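PDB 4WED: ABC transporter, periplasmic solute-binding protein from Rhizobium meliloti, which probably serves as the periplasmic solute-binding component of an ABC transporter, in a family generally linked to peptide transport and to binding of nickel or heme. Local coordinates for residues A[50-58]-A[166-174]; A[266-277]-A[488-499]. All coordinates share one frame; numbering follows the deposited sequence.

Contact 1 of 2, residues A[50-58]-A[166-174]; sequences DPQSHYAIW and TRPTRFLSP
The guanidinium of Arg167 overlaps the five-membered rim of the Trp58 indole, with NH2 3.6 Å above the ring plane and the two planes 33° apart. Trp58 NE1 and Arg167 NH1, 2.9 Å apart, are both donors and make no hydrogen bond; the tilted guanidinium simply lies over the pyrrole side of the indole. The Ser53 carbonyl lies over the other face of the guanidinium. Arginine suits this slot because its flat end can be covered on both faces while its N-H groups point outward: NH2 donates to Ala56 O at 2.6 Å, in the guanidinium plane although above the carbonyl plane, and also to Gln61. A bend at chi3 (79°) turns the group toward Ala56. Farther along, Gln52 NE2 gives Pro168 O a nearly straight bond of 3.2 Å (169°). The proline follows a cis peptide, and its CA-H points at Pro51 O. A water also bonds Pro51 O, Thr166 O and Arg170 N, stitching the loops together. Pro51 CG, a rigid apolar edge, rests 4.1 Å from Leu172 CB. The two loops lie beside helix 112-122, where Arg121 meets Gln52 and Trp122 meets Pro168, while helix 58-61 covers Ala56 and Thr166.

Contact 2 of 2, residues A[266-277]-A[488-499]; sequences VVVDPGNVTLVM and IAPLVYVPSIWA
Leu275 CD2 meets Leu491 CD1 at 4.0 Å in the apolar part of the second of two antiparallel beta ladders, which run in succession along one long strand and probably form the connection between lobes common to periplasmic binding proteins. With CG opposite the backbone N (chi1 177°), Leu275 also lies alongside Val492. Leu491 probably sits at a bulge, since Val276 pairs with Pro490, and its CD1 reaches the CB of Met277, present as selenomethionine. Leucines and the flexible selenomethionine fill this side, where Leu421 and Phe419 of strand 417-421 add further cover. In the other ladder, Val268 CG1 lies 3.7 Å from Pro495 CB and Val266 CG1 touches Ile497 CG2; the beta-branched Val266, Val268 and Ile497 suit a strand, and helix 253-261 packs on Val266 while Pro253 at its start touches Ile497. Paired backbone bonds join Val267 to Trp498 and Asp269 to Ser496.

Nearer the polar edge, Thr274 OG1 sits in the plane of the Tyr493 ring, 3.5 Å from CD1, and bonds to Met320 O, while its CG2 packs on Pro490 CB. With an alanine at Thr274, Met320 O would probably lose this donor, and a gap is likely to open between the Tyr493 ring edge and Pro490. Between the ladders the register shifts by two residues. Asp269 OD1 accepts from Gly271 N in an Asx turn, and glycine fits because a side chain there would strike Val494 O. Beyond it, a water accepts from Asn272 N at 2.8 Å and donates to Val494 O at 2.9 Å.

In the fold
From the N terminus, the chain leaves strand 37-42 and enters 50-58, and contact 1 closes a loop of 107 residues that includes the antiparallel sheet from 82-88 to 137-144 and helix 112-122. Only later does contact 2 open, at 266-277; its 210-residue loop is rich in helix and closes at 488-499, joining strands 265-269 and 274-279 to strand 488-500. The two loops therefore follow in series, neither nesting nor crossing. The centres of contact 1 and contact 2 lie about 28 Å apart. The chain after contact 2 links them: Glu513 bonds Ser496, Tyr514 reaches Trp58 and Thr166, and Asp515 joins Asp62, a partner of Arg170, in binding sodium.

Contact 1 of 2, residues A[50-58]-A[166-174]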
loop_
_atom_site.group_PDB
_atom_site.type_symbol
_atom_site.label_atom_id
_atom_site.label_comp_id
_atom_site.label_asym_id
_atom_site.label_seq_id
_atom_site.Cartn_x
_atom_site.Cartn_y
_atom_site.Cartn_z
ATOM N N ASP A 50 8.117 -16.853 -11.488
ATOM C CA ASP A 50 6.925 -17.705 -11.383
ATOM C C ASP A 50 5.757 -16.852 -10.858
ATOM O O ASP A 50 5.766 -16.435 -9.698
ATOM C CB ASP A 50 7.221 -18.882 -10.451
ATOM C CG ASP A 50 6.178 -19.972 -10.515
ATOM O OD1 ASP A 50 5.012 -19.644 -10.816
ATOM O OD2 ASP A 50 6.522 -21.164 -10.243
ATOM N N PRO A 51 4.760 -16.575 -11.711
ATOM C CA PRO A 51 3.697 -15.633 -11.316
ATOM C C PRO A 51 2.792 -16.191 -10.238
ATOM O O PRO A 51 1.943 -15.472 -9.708
ATOM C CB PRO A 51 2.916 -15.404 -12.619
ATOM C CG PRO A 51 3.143 -16.627 -13.430
ATOM C CD PRO A 51 4.528 -17.143 -13.057
ATOM N N GLN A 52 2.949 -17.470 -9.931
ATOM C CA GLN A 52 2.264 -18.086 -8.787
ATOM C C GLN A 52 3.220 -18.532 -7.682
ATOM O O GLN A 52 2.900 -19.414 -6.918
ATOM C CB GLN A 52 1.386 -19.259 -9.257
ATOM C CG GLN A 52 0.140 -18.802 -10.004
ATOM C CD GLN A 52 0.365 -18.546 -11.472
ATOM O OE1 GLN A 52 1.082 -19.291 -12.135
ATOM N NE2 GLN A 52 -0.294 -17.519 -12.012
ATOM N N SER A 53 4.378 -17.902 -7.569
ATOM C CA SER A 53 5.191 -18.113 -6.395
ATOM C C SER A 53 5.603 -16.771 -5.761
ATOM O O SER A 53 5.035 -15.742 -6.107
ATOM C CB SER A 53 6.388 -18.990 -6.740
ATOM O OG SER A 53 6.796 -19.645 -5.564
ATOM N N HIS A 54 6.585 -16.776 -4.852
ATOM C CA HIS A 54 6.895 -15.581 -4.039
ATOM C C HIS A 54 8.379 -15.132 -4.024
ATOM O O HIS A 54 8.847 -14.530 -3.047
ATOM C CB HIS A 54 6.374 -15.789 -2.606
ATOM C CG HIS A 54 7.068 -16.880 -1.842
ATOM N ND1 HIS A 54 6.871 -18.220 -2.106
ATOM C CD2 HIS A 54 7.922 -16.827 -0.791
ATOM C CE1 HIS A 54 7.595 -18.946 -1.271
ATOM N NE2 HIS A 54 8.235 -18.125 -0.458
ATOM N N TYR A 55 9.097 -15.385 -5.118
ATOM C CA TYR A 55 10.537 -15.099 -5.166
ATOM C C TYR A 55 10.964 -13.884 -6.009
ATOM O O TYR A 55 12.138 -13.516 -6.007
ATOM C CB TYR A 55 11.301 -16.353 -5.636
ATOM C CG TYR A 55 11.138 -17.528 -4.696
ATOM C CD1 TYR A 55 11.784 -17.560 -3.450
ATOM C CD2 TYR A 55 10.333 -18.598 -5.043
ATOM C CE1 TYR A 55 11.628 -18.631 -2.585
ATOM C CE2 TYR A 55 10.163 -19.674 -4.188
ATOM C CZ TYR A 55 10.805 -19.692 -2.962
ATOM O OH TYR A 55 10.612 -20.791 -2.135
ATOM N N ALA A 56 10.053 -13.271 -6.744
ATOM C CA ALA A 56 10.444 -12.170 -7.618
ATOM C C ALA A 56 10.210 -10.797 -7.016
ATOM O O ALA A 56 9.437 -10.632 -6.073
ATOM C CB ALA A 56 9.715 -12.253 -8.946
ATOM N N ILE A 57 10.895 -9.815 -7.590
ATOM C CA ILE A 57 10.491 -8.424 -7.459
ATOM C C ILE A 57 9.189 -8.241 -8.255
ATOM O O ILE A 57 9.171 -8.438 -9.461
ATOM C CB ILE A 57 11.556 -7.445 -8.021
ATOM C CG1 ILE A 57 12.886 -7.591 -7.287
ATOM C CG2 ILE A 57 11.052 -5.996 -7.939
ATOM C CD1 ILE A 57 13.974 -6.700 -7.849
ATOM N N TRP A 58 8.122 -7.837 -7.562
ATOM C CA TRP A 58 6.772 -7.680 -8.149
ATOM C C TRP A 58 6.759 -6.787 -9.383
ATOM O O TRP A 58 6.197 -7.136 -10.406
ATOM C CB TRP A 58 5.794 -7.123 -7.118
ATOM C CG TRP A 58 5.598 -8.007 -5.907
ATOM C CD1 TRP A 58 4.732 -9.033 -5.778
ATOM C CD2 TRP A 58 6.274 -7.892 -4.646
ATOM N NE1 TRP A 58 4.836 -9.599 -4.526
ATOM C CE2 TRP A 58 5.761 -8.903 -3.805
ATOM C CE3 TRP A 58 7.255 -7.022 -4.147
ATOM C CZ2 TRP A 58 6.209 -9.090 -2.501
ATOM C CZ3 TRP A 58 7.710 -7.199 -2.849
ATOM C CH2 TRP A 58 7.185 -8.237 -2.036
ATOM N N THR A 166 -0.354 -8.376 -8.285
ATOM C CA THR A 166 0.763 -8.704 -9.155
ATOM C C THR A 166 0.835 -10.214 -9.153
ATOM O O THR A 166 0.953 -10.814 -10.179
ATOM C CB THR A 166 2.091 -8.029 -8.719
ATOM O OG1 THR A 166 1.991 -6.601 -8.925
ATOM C CG2 THR A 166 3.294 -8.548 -9.565
ATOM N N ARG A 167 0.725 -10.832 -7.992
ATOM C CA ARG A 167 0.696 -12.284 -7.905
ATOM C C ARG A 167 -0.292 -12.676 -6.827
ATOM O O ARG A 167 -0.492 -11.910 -5.902
ATOM C CB ARG A 167 2.077 -12.804 -7.539
ATOM C CG ARG A 167 2.562 -12.295 -6.202
ATOM C CD ARG A 167 3.772 -13.053 -5.712
ATOM N NE ARG A 167 4.975 -12.595 -6.382
ATOM C CZ ARG A 167 6.076 -12.206 -5.764
ATOM N NH1 ARG A 167 6.150 -12.221 -4.449
ATOM N NH2 ARG A 167 7.100 -11.802 -6.475
ATOM N N PRO A 168 -0.911 -13.854 -6.905
ATOM C CA PRO A 168 -0.724 -14.867 -7.952
ATOM C C PRO A 168 -1.735 -14.805 -9.091
ATOM O O PRO A 168 -1.892 -15.749 -9.857
ATOM C CB PRO A 168 -0.991 -16.148 -7.184
ATOM C CG PRO A 168 -2.114 -15.772 -6.291
ATOM C CD PRO A 168 -1.810 -14.360 -5.851
ATOM N N THR A 169 -2.371 -13.665 -9.234
ATOM C CA THR A 169 -3.550 -13.543 -10.065
ATOM C C THR A 169 -3.351 -13.329 -11.559
ATOM O O THR A 169 -4.295 -12.898 -12.237
ATOM C CB THR A 169 -4.337 -12.341 -9.549
ATOM O OG1 THR A 169 -3.430 -11.239 -9.367
ATOM C CG2 THR A 169 -4.934 -12.702 -8.244
ATOM N N ARG A 170 -2.164 -13.592 -12.086
ATOM C CA ARG A 170 -1.903 -13.214 -13.474
ATOM C C ARG A 170 -1.654 -14.411 -14.344
ATOM O O ARG A 170 -1.549 -15.513 -13.831
ATOM C CB ARG A 170 -0.803 -12.169 -13.541
ATOM C CG ARG A 170 -1.124 -11.012 -12.598
ATOM C CD ARG A 170 -0.359 -9.756 -12.948
ATOM N NE ARG A 170 -0.791 -8.645 -12.129
ATOM C CZ ARG A 170 -0.355 -7.392 -12.296
ATOM N NH1 ARG A 170 0.545 -7.104 -13.252
ATOM N NH2 ARG A 170 -0.805 -6.421 -11.508
ATOM N N PHE A 171 -1.536 -14.164 -15.651
ATOM C CA PHE A 171 -1.712 -15.169 -16.706
ATOM C C PHE A 171 -0.470 -15.561 -17.534
ATOM O O PHE A 171 0.153 -14.736 -18.265
ATOM C CB PHE A 171 -2.883 -14.730 -17.579
ATOM C CG PHE A 171 -4.169 -14.677 -16.803
ATOM C CD1 PHE A 171 -4.494 -13.543 -16.064
ATOM C CD2 PHE A 171 -5.008 -15.797 -16.723
ATOM C CE1 PHE A 171 -5.654 -13.494 -15.309
ATOM C CE2 PHE A 171 -6.168 -15.756 -15.957
ATOM C CZ PHE A 171 -6.486 -14.602 -15.231
ATOM N N LEU A 172 -0.127 -16.855 -17.401
ATOM C CA LEU A 172 1.077 -17.444 -17.967
ATOM C C LEU A 172 0.665 -18.362 -19.075
ATOM O O LEU A 172 -0.232 -19.164 -18.891
ATOM C CB LEU A 172 1.789 -18.262 -16.889
ATOM C CG LEU A 172 2.933 -19.209 -17.292
ATOM C CD1 LEU A 172 4.191 -18.445 -17.721
ATOM C CD2 LEU A 172 3.266 -20.128 -16.130
ATOM N N SER A 173 1.355 -18.310 -20.204
ATOM C CA SER A 173 1.001 -19.172 -21.332
ATOM C C SER A 173 0.977 -20.648 -20.932
ATOM O O SER A 173 1.983 -21.203 -20.528
ATOM C CB SER A 173 1.969 -18.959 -22.481
ATOM O OG SER A 173 1.875 -19.983 -23.449
ATOM N N PRO A 174 -0.174 -21.308 -21.083
ATOM C CA PRO A 174 -0.245 -22.777 -20.871
ATOM C C PRO A 174 0.734 -23.652 -21.667
ATOM O O PRO A 174 1.044 -24.744 -21.198
ATOM C CB PRO A 174 -1.658 -23.131 -21.288
ATOM C CG PRO A 174 -2.405 -21.860 -21.235
ATOM C CD PRO A 174 -1.460 -20.749 -21.505
HETATM O O HOH W 1 0.514 -13.684 -11.069
#

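Contact 2 of 2, residues A[266-277]-A[488-499]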
loop_
_atom_site.group_PDB
_atom_site.type_symbol
_atom_site.label_atom_id
_atom_site.label_comp_id
_atom_site.label_asym_id
_atom_site.label_seq_id
_atom_site.Cartn_x
_atom_site.Cartn_y
_atom_site.Cartn_z
ATOM N N VAL A 266 12.485 15.318 -9.298
ATOM C CA VAL A 266 12.159 14.496 -8.159
ATOM C C VAL A 266 10.674 14.602 -7.950
ATOM O O VAL A 266 10.093 15.685 -7.885
ATOM C CB VAL A 266 12.979 14.849 -6.910
ATOM C CG1 VAL A 266 12.577 13.984 -5.739
ATOM C CG2 VAL A 266 14.463 14.603 -7.190
ATOM N N VAL A 267 10.088 13.416 -7.884
ATOM C CA VAL A 267 8.713 13.229 -8.045
ATOM C C VAL A 267 8.230 12.472 -6.843
ATOM O O VAL A 267 8.606 11.331 -6.619
ATOM C CB VAL A 267 8.440 12.434 -9.316
ATOM C CG1 VAL A 267 6.938 12.080 -9.426
ATOM C CG2 VAL A 267 8.887 13.258 -10.511
ATOM N N VAL A 268 7.344 13.125 -6.113
ATOM C CA VAL A 268 6.866 12.683 -4.832
ATOM C C VAL A 268 5.389 12.415 -4.981
ATOM O O VAL A 268 4.602 13.277 -5.380
ATOM C CB VAL A 268 7.029 13.756 -3.726
ATOM C CG1 VAL A 268 6.875 13.111 -2.360
ATOM C CG2 VAL A 268 8.379 14.445 -3.834
ATOM N N ASP A 269 5.043 11.194 -4.659
ATOM C CA ASP A 269 3.682 10.751 -4.583
ATOM C C ASP A 269 3.349 10.845 -3.072
ATOM O O ASP A 269 4.104 10.326 -2.227
ATOM C CB ASP A 269 3.703 9.334 -5.171
ATOM C CG ASP A 269 2.414 8.587 -5.052
ATOM O OD1 ASP A 269 1.419 9.160 -4.586
ATOM O OD2 ASP A 269 2.433 7.362 -5.407
ATOM N N PRO A 270 2.247 11.544 -2.709
ATOM C CA PRO A 270 1.804 11.598 -1.294
ATOM C C PRO A 270 1.534 10.221 -0.656
ATOM O O PRO A 270 1.535 10.106 0.574
ATOM C CB PRO A 270 0.504 12.400 -1.347
ATOM C CG PRO A 270 0.501 13.087 -2.654
ATOM C CD PRO A 270 1.328 12.274 -3.603
ATOM N N GLY A 271 1.283 9.198 -1.473
ATOM C CA GLY A 271 1.363 7.839 -0.982
ATOM C C GLY A 271 0.057 7.259 -0.504
ATOM O O GLY A 271 -0.982 7.881 -0.636
ATOM N N ASN A 272 0.131 6.050 0.059
ATOM C CA ASN A 272 -1.048 5.279 0.421
ATOM C C ASN A 272 -0.947 4.437 1.696
ATOM O O ASN A 272 -1.849 3.657 2.009
ATOM C CB ASN A 272 -1.502 4.420 -0.778
ATOM C CG ASN A 272 -0.411 3.503 -1.306
ATOM O OD1 ASN A 272 0.063 2.613 -0.621
ATOM N ND2 ASN A 272 -0.069 3.670 -2.557
ATOM N N VAL A 273 0.101 4.662 2.449
ATOM C CA VAL A 273 0.360 4.095 3.762
ATOM C C VAL A 273 0.309 5.303 4.723
ATOM O O VAL A 273 0.812 6.406 4.424
ATOM C CB VAL A 273 1.790 3.438 3.868
ATOM C CG1 VAL A 273 2.155 3.043 5.294
ATOM C CG2 VAL A 273 1.915 2.185 3.003
ATOM N N THR A 274 -0.314 5.082 5.880
ATOM C CA THR A 274 -0.457 6.118 6.870
ATOM C C THR A 274 0.281 5.695 8.104
ATOM O O THR A 274 0.199 4.531 8.547
ATOM C CB THR A 274 -1.932 6.389 7.200
ATOM O OG1 THR A 274 -2.674 6.494 5.959
ATOM C CG2 THR A 274 -2.069 7.687 8.043
ATOM N N LEU A 275 1.046 6.633 8.622
ATOM C CA LEU A 275 1.623 6.495 9.950
ATOM C C LEU A 275 0.629 7.019 10.919
ATOM O O LEU A 275 0.270 8.170 10.842
ATOM C CB LEU A 275 2.909 7.301 10.098
ATOM C CG LEU A 275 3.532 7.271 11.489
ATOM C CD1 LEU A 275 4.256 5.974 11.728
ATOM C CD2 LEU A 275 4.519 8.405 11.603
ATOM N N VAL A 276 0.234 6.184 11.856
ATOM C CA VAL A 276 -0.891 6.484 12.732
ATOM C C VAL A 276 -0.391 6.288 14.128
ATOM O O VAL A 276 0.302 5.317 14.408
ATOM C CB VAL A 276 -2.068 5.506 12.497
ATOM C CG1 VAL A 276 -3.270 5.886 13.338
ATOM C CG2 VAL A 276 -2.467 5.511 11.037
HETATM N N MSE A 277 -0.729 7.202 15.010
HETATM C CA MSE A 277 -0.454 6.963 16.390
HETATM C C MSE A 277 -1.680 6.352 17.040
HETATM O O MSE A 277 -2.819 6.747 16.778
HETATM C CB MSE A 277 -0.069 8.239 17.056
HETATM C CG MSE A 277 0.505 7.864 18.408
HETATM SE SE MSE A 277 1.175 9.523 19.227
HETATM C CE MSE A 277 -0.543 10.475 19.470
ATOM N N ILE A 488 -8.142 7.201 17.160
ATOM C CA ILE A 488 -6.813 7.080 16.567
ATOM C C ILE A 488 -6.252 8.459 16.259
ATOM O O ILE A 488 -7.011 9.410 16.216
ATOM C CB ILE A 488 -6.839 6.225 15.252
ATOM C CG1 ILE A 488 -7.865 6.763 14.251
ATOM C CG2 ILE A 488 -7.118 4.748 15.560
ATOM C CD1 ILE A 488 -7.597 6.314 12.820
ATOM N N ALA A 489 -4.936 8.572 16.032
ATOM C CA ALA A 489 -4.328 9.857 15.562
ATOM C C ALA A 489 -3.447 9.648 14.321
ATOM O O ALA A 489 -2.305 9.343 14.456
ATOM C CB ALA A 489 -3.537 10.544 16.698
ATOM N N PRO A 490 -4.017 9.765 13.105
ATOM C CA PRO A 490 -3.195 9.702 11.897
ATOM C C PRO A 490 -2.226 10.859 11.865
ATOM O O PRO A 490 -2.575 11.939 12.239
ATOM C CB PRO A 490 -4.215 9.813 10.762
ATOM C CG PRO A 490 -5.539 9.490 11.364
ATOM C CD PRO A 490 -5.452 9.948 12.789
ATOM N N LEU A 491 -0.980 10.618 11.501
ATOM C CA LEU A 491 0.032 11.663 11.596
ATOM C C LEU A 491 0.375 12.213 10.216
ATOM O O LEU A 491 -0.055 13.291 9.870
ATOM C CB LEU A 491 1.238 11.089 12.316
ATOM C CG LEU A 491 0.928 10.655 13.745
ATOM C CD1 LEU A 491 2.188 10.090 14.361
ATOM C CD2 LEU A 491 0.465 11.862 14.541
ATOM N N VAL A 492 1.031 11.410 9.389
ATOM C CA VAL A 492 1.364 11.768 8.026
ATOM C C VAL A 492 1.110 10.570 7.075
ATOM O O VAL A 492 1.075 9.410 7.504
ATOM C CB VAL A 492 2.833 12.158 7.906
ATOM C CG1 VAL A 492 3.133 13.488 8.611
ATOM C CG2 VAL A 492 3.702 11.043 8.461
ATOM N N TYR A 493 0.918 10.888 5.797
ATOM C CA TYR A 493 1.020 9.930 4.739
ATOM C C TYR A 493 2.493 9.782 4.384
ATOM O O TYR A 493 3.270 10.765 4.289
ATOM C CB TYR A 493 0.157 10.358 3.545
ATOM C CG TYR A 493 -1.284 10.649 3.969
ATOM C CD1 TYR A 493 -2.007 9.695 4.650
ATOM C CD2 TYR A 493 -1.885 11.882 3.734
ATOM C CE1 TYR A 493 -3.293 9.934 5.071
ATOM C CE2 TYR A 493 -3.192 12.152 4.158
ATOM C CZ TYR A 493 -3.885 11.162 4.833
ATOM O OH TYR A 493 -5.164 11.341 5.278
ATOM N N VAL A 494 2.892 8.541 4.209
ATOM C CA VAL A 494 4.294 8.214 3.935
ATOM C C VAL A 494 4.574 8.361 2.435
ATOM O O VAL A 494 4.101 7.567 1.637
ATOM C CB VAL A 494 4.578 6.778 4.389
ATOM C CG1 VAL A 494 6.000 6.335 4.055
ATOM C CG2 VAL A 494 4.336 6.642 5.893
ATOM N N PRO A 495 5.366 9.369 2.035
ATOM C CA PRO A 495 5.470 9.618 0.598
ATOM C C PRO A 495 6.355 8.593 -0.111
ATOM O O PRO A 495 7.121 7.869 0.525
ATOM C CB PRO A 495 6.127 10.976 0.557
ATOM C CG PRO A 495 7.108 10.882 1.687
ATOM C CD PRO A 495 6.470 10.031 2.757
ATOM N N SER A 496 6.211 8.537 -1.429
ATOM C CA SER A 496 6.974 7.629 -2.273
ATOM C C SER A 496 7.680 8.469 -3.292
ATOM O O SER A 496 7.064 9.264 -4.019
ATOM C CB SER A 496 6.047 6.642 -2.988
ATOM O OG SER A 496 6.776 5.595 -3.618
ATOM N N ILE A 497 8.982 8.303 -3.339
ATOM C CA ILE A 497 9.821 9.246 -4.039
ATOM C C ILE A 497 10.555 8.563 -5.159
ATOM O O ILE A 497 11.228 7.558 -4.941
ATOM C CB ILE A 497 10.824 9.862 -3.086
ATOM C CG1 ILE A 497 10.070 10.534 -1.934
ATOM C CG2 ILE A 497 11.722 10.870 -3.818
ATOM C CD1 ILE A 497 10.940 10.720 -0.706
ATOM N N TRP A 498 10.389 9.122 -6.353
ATOM C CA TRP A 498 11.088 8.688 -7.555
ATOM C C TRP A 498 11.933 9.812 -8.092
ATOM O O TRP A 498 11.631 10.970 -7.859
ATOM C CB TRP A 498 10.081 8.227 -8.606
ATOM C CG TRP A 498 9.449 6.900 -8.279
ATOM C CD1 TRP A 498 8.462 6.654 -7.370
ATOM C CD2 TRP A 498 9.784 5.646 -8.851
ATOM N NE1 TRP A 498 8.162 5.307 -7.330
ATOM C CE2 TRP A 498 8.967 4.665 -8.234
ATOM C CE3 TRP A 498 10.719 5.239 -9.807
ATOM C CZ2 TRP A 498 9.036 3.317 -8.583
ATOM C CZ3 TRP A 498 10.797 3.895 -10.143
ATOM C CH2 TRP A 498 9.953 2.951 -9.538
ATOM N N ALA A 499 13.047 9.485 -8.746
ATOM C CA ALA A 499 13.728 10.472 -9.568
ATOM C C ALA A 499 14.006 9.900 -10.938
ATOM O O ALA A 499 14.255 8.714 -11.059
ATOM C CB ALA A 499 14.997 10.958 -8.911
HETATM O O HOH W 2 3.146 11.818 2.104
HETATM O O HOH W 3 2.769 5.287 0.365
#